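Local coordinates for M32 carboxypeptidase (Pyrococcus furiosus, PDB 1KA2) that removes amino acids one after another from the C-terminus of peptides with broad specificity, as a metal-dependent, HEXXH-containing carboxypeptidase that works as a homodimer, at the interface of chains A and B. Numbering follows the deposited sequence. Chains: chain A/B, M32 carboxypeptidase.

Contact 1: the interface of chains A and B. Residues chain A 245-248, 285-286; chain B 41-42, 45.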
# COMPACT_ATOMS: atom_id res chain seq x y z
N GLY A 245 -7.02 6.32 7.30
CA GLY A 245 -7.88 6.29 8.47
C GLY A 245 -7.61 7.50 9.35
O GLY A 245 -6.75 8.33 9.04
N ILE A 246 -8.35 7.61 10.45
CA ILE A 246 -8.17 8.71 11.39
C ILE A 246 -6.81 8.59 12.08
O ILE A 246 -6.19 9.59 12.45
CB ILE A 246 -9.28 8.70 12.48
CG1 ILE A 246 -10.64 8.98 11.83
CG2 ILE A 246 -8.97 9.74 13.56
CD1 ILE A 246 -11.82 8.93 12.81
N ARG A 247 -6.33 7.37 12.22
CA ARG A 247 -5.05 7.12 12.87
C ARG A 247 -3.98 6.75 11.86
O ARG A 247 -2.97 6.14 12.22
CB ARG A 247 -5.19 5.98 13.89
CG ARG A 247 -6.20 6.26 15.01
CD ARG A 247 -6.35 5.04 15.94
NE ARG A 247 -7.39 5.23 16.96
CZ ARG A 247 -7.74 4.30 17.84
NH1 ARG A 247 -7.15 3.12 17.83
NH2 ARG A 247 -8.68 4.55 18.74
N ASP A 248 -4.19 7.11 10.60
CA ASP A 248 -3.21 6.82 9.56
C ASP A 248 -3.39 7.81 8.41
O ASP A 248 -4.15 7.54 7.49
CB ASP A 248 -3.39 5.38 9.04
CG ASP A 248 -2.24 4.91 8.17
OD1 ASP A 248 -1.36 5.74 7.85
OD2 ASP A 248 -2.20 3.71 7.81
N MET A 285 -15.43 6.82 13.34
CA MET A 285 -14.57 5.89 12.61
C MET A 285 -15.40 4.86 11.83
O MET A 285 -16.34 4.27 12.38
CB MET A 285 -13.63 5.20 13.60
CG MET A 285 -12.37 4.63 12.99
SD MET A 285 -11.34 3.80 14.23
CE MET A 285 -10.47 5.20 14.95
N PHE A 286 -15.05 4.64 10.56
CA PHE A 286 -15.77 3.69 9.70
C PHE A 286 -17.12 4.19 9.16
O PHE A 286 -17.82 3.45 8.46
CB PHE A 286 -16.01 2.37 10.44
CG PHE A 286 -14.81 1.85 11.13
CD1 PHE A 286 -14.78 1.74 12.51
CD2 PHE A 286 -13.67 1.50 10.40
CE1 PHE A 286 -13.63 1.28 13.16
CE2 PHE A 286 -12.53 1.04 11.03
CZ PHE A 286 -12.51 0.93 12.42
N GLU B 41 -0.27 3.14 15.09
CA GLU B 41 -1.66 3.22 15.45
C GLU B 41 -2.65 2.99 14.30
O GLU B 41 -3.86 2.93 14.52
CB GLU B 41 -1.97 4.56 16.16
CG GLU B 41 -1.42 4.72 17.55
CD GLU B 41 -1.97 5.98 18.25
OE1 GLU B 41 -3.16 5.98 18.64
OE2 GLU B 41 -1.22 6.97 18.38
N GLY B 42 -2.17 2.86 13.07
CA GLY B 42 -3.12 2.63 11.99
C GLY B 42 -3.63 1.20 11.95
O GLY B 42 -4.46 0.85 11.10
N GLU B 45 -7.71 0.31 12.04
CA GLU B 45 -8.43 0.57 10.80
C GLU B 45 -7.95 -0.34 9.68
O GLU B 45 -8.75 -0.80 8.86
CB GLU B 45 -8.31 2.06 10.46
CG GLU B 45 -9.06 2.92 11.50
CD GLU B 45 -8.70 4.40 11.45
OE1 GLU B 45 -7.54 4.73 11.74
OE2 GLU B 45 -9.59 5.23 11.15
O HOH W 1 -3.95 2.10 8.17
O HOH W 2 -5.07 1.70 16.24
O HOH W 3 -12.23 5.86 9.70
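B:Glu45, in the first turn of helix 43-61, reaches across the homodimer interface to the bend A:Gly245 to A:Asp248, which leads into strand 248-253 and the DXRXT motif that starts at A:Asp248. Its carboxylate is gripped by two consecutive backbone amides. OE2 accepts from A:Ile246 N at 2.8 Å, met on the syn side but tilted 17° out of the carboxylate plane. OE1 turns its syn lone pair to A:Arg247 N at 2.9 Å, and the pair of bonds fixes the rotation of the group. The two N-H groups would partly offset its negative charge. OE2 also takes water 3, 3.1 Å away, which lies 3.2 Å from A:Phe286 N. Behind the carboxylate, toward its own backbone, CG of B:Glu45 lies 3.7 Å from A:Met285 SD, and A:Phe286 touches the same methylene with its CE2 corner at 4.0 Å, its ring plane 86° from the carboxylate. The guanidinium of A:Arg247 does not pair with this acid: CG stands anti to the carbonyl carbon (chi1 -60°) and the extended chain passes over the carbonyl of B:Glu41, whose O lies 3.4 Å from A:Arg247 CB. The guanidinium NH1 meets water 2 in plane at 3.0 Å, although the onward leg to B:Glu41 O is doubtfully short. An alanine in place of B:Glu45 would probably leave the amides of A:Ile246 and A:Arg247 without their acceptor and open a gap beside A:Met285 and A:Phe286. The contact pins the helix start of one subunit to the strand-leading bend of the other and so contributes to holding the dimer together.

Contact 2: the interface of chains A and B. Residues chain A 44-45, 48, 52; chain B 18, 21, 286.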
# COMPACT_ATOMS: atom_id res chain seq x y z
N LEU A 44 0.02 -1.52 -14.98
CA LEU A 44 -1.13 -2.16 -15.60
C LEU A 44 -1.97 -2.96 -14.61
O LEU A 44 -3.19 -2.88 -14.62
CB LEU A 44 -0.71 -3.08 -16.75
CG LEU A 44 -1.91 -3.87 -17.31
CD1 LEU A 44 -2.98 -2.89 -17.81
CD2 LEU A 44 -1.45 -4.78 -18.45
N GLU A 45 -1.31 -3.73 -13.74
CA GLU A 45 -2.04 -4.54 -12.78
C GLU A 45 -2.66 -3.68 -11.68
O GLU A 45 -3.77 -3.95 -11.22
CB GLU A 45 -1.11 -5.63 -12.23
CG GLU A 45 -0.75 -6.64 -13.35
CD GLU A 45 0.43 -7.53 -13.01
OE1 GLU A 45 1.55 -7.00 -12.87
OE2 GLU A 45 0.25 -8.77 -12.91
N VAL A 48 -5.95 -2.10 -13.28
CA VAL A 48 -7.11 -2.98 -13.38
C VAL A 48 -7.67 -3.24 -11.98
O VAL A 48 -8.88 -3.33 -11.80
CB VAL A 48 -6.74 -4.32 -14.05
CG1 VAL A 48 -6.55 -4.15 -15.54
CG2 VAL A 48 -5.47 -4.85 -13.45
N GLU A 52 -11.55 -2.49 -10.98
CA GLU A 52 -12.50 -3.49 -10.52
C GLU A 52 -13.15 -3.05 -9.20
O GLU A 52 -14.36 -3.22 -9.01
CB GLU A 52 -11.80 -4.83 -10.34
CG GLU A 52 -11.33 -5.50 -11.62
CD GLU A 52 -12.50 -5.94 -12.51
OE1 GLU A 52 -13.58 -6.25 -11.98
OE2 GLU A 52 -12.32 -6.00 -13.74
N ARG B 18 -11.75 -11.48 -12.16
CA ARG B 18 -10.98 -10.23 -12.09
C ARG B 18 -11.28 -9.48 -10.79
O ARG B 18 -10.37 -8.97 -10.14
CB ARG B 18 -11.29 -9.33 -13.29
CG ARG B 18 -10.58 -9.73 -14.58
CD ARG B 18 -10.14 -8.50 -15.33
NE ARG B 18 -9.31 -8.86 -16.48
CZ ARG B 18 -8.75 -7.99 -17.31
NH1 ARG B 18 -8.93 -6.69 -17.12
NH2 ARG B 18 -8.02 -8.42 -18.31
N TRP B 21 -9.79 -11.26 -8.08
CA TRP B 21 -8.37 -11.01 -8.19
C TRP B 21 -8.01 -9.61 -7.67
O TRP B 21 -7.01 -9.43 -6.99
CB TRP B 21 -7.90 -11.14 -9.65
CG TRP B 21 -6.45 -10.75 -9.83
CD1 TRP B 21 -5.36 -11.55 -9.69
CD2 TRP B 21 -5.96 -9.44 -10.09
NE1 TRP B 21 -4.20 -10.82 -9.84
CE2 TRP B 21 -4.54 -9.51 -10.08
CE3 TRP B 21 -6.57 -8.19 -10.33
CZ2 TRP B 21 -3.73 -8.39 -10.30
CZ3 TRP B 21 -5.75 -7.07 -10.54
CH2 TRP B 21 -4.34 -7.18 -10.53
N PHE B 286 -4.11 -11.91 -14.18
CA PHE B 286 -5.50 -11.75 -13.71
C PHE B 286 -6.29 -13.07 -13.58
O PHE B 286 -7.48 -13.04 -13.23
CB PHE B 286 -6.28 -10.82 -14.64
CG PHE B 286 -5.56 -9.57 -14.97
CD1 PHE B 286 -5.17 -9.30 -16.27
CD2 PHE B 286 -5.23 -8.66 -13.96
CE1 PHE B 286 -4.45 -8.13 -16.58
CE2 PHE B 286 -4.52 -7.51 -14.25
CZ PHE B 286 -4.13 -7.24 -15.56
O HOH W 4 -10.74 -5.16 -15.76
O HOH W 5 -1.64 -11.12 -12.31
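A:Val48, on helix 43-61, points its two methyls across the homodimer interface at B:Phe286, the side chains meeting tip to tip. CG2 takes the position between backbone N and carbonyl carbon, with CG1 anti to the carbonyl carbon (chi1 -74°), and both branches thereby face the partner. CG2 heads for the CE2-CZ side of the phenylalanine ring and lies 3.5 Å from CZ; its still shorter approach to CE2 is doubtful. The same methyl touches B:Trp21 CZ3 at 3.7 Å, which sets it in the notch where the two rings meet. CG1 flanks the same ring corner and lies 3.8 Å from NH1 of the B:Arg18 guanidinium. One helical turn before A:Val48, the backbone carbonyl of A:Glu45 meets the indole rim in plane, its O 3.4 Å from B:Trp21 CH2. One turn after it, A:Glu52 folds at its second torsion and brings its carboxylate across the aliphatic stem of B:Arg18 at about a right angle, with OE2 3.5 Å from CB. The acid and the guanidinium, their planes 75° apart, do not pair directly, though their opposite charges may still attract.

Behind this first shell, chain B braces its own groups. B:Phe286 stands edge-on over the indole, its CD2 3.7 Å above one face near the rim, while B:Trp21 CZ3 lies in the plane of the phenyl ring. The phenyl ring also backs B:Arg18, with B:Phe286 CG over a rim of one guanidinium face, which may limit the swing of the guanidinium. Water 4, in the guanidinium plane, completes the link between the charges: its O lies 2.7 Å from B:Arg18 NH1 and 2.7 Å from A:Glu52 OE2.

The C-alpha centres of contact 1 and contact 2 lie about 26 Å apart. Both use helix 43-61 together with Glu45 and Phe286, but with the chains exchanged: contact 1 takes the helix start from chain B, contact 2 the helix from chain A. By the two-fold symmetry, the twin of contact 1 therefore adjoins contact 2, and one helix presents a polar anchor at its start and a mainly apolar stretch, ending in a water-bridged acid, further along. The centre of contact 1 is about 16 Å from the active-site A:Glu270 and that of contact 2 about 28 Å; neither reaches it, so a role in holding the dimer is likely, while contact 1 also touches the DXRXT start.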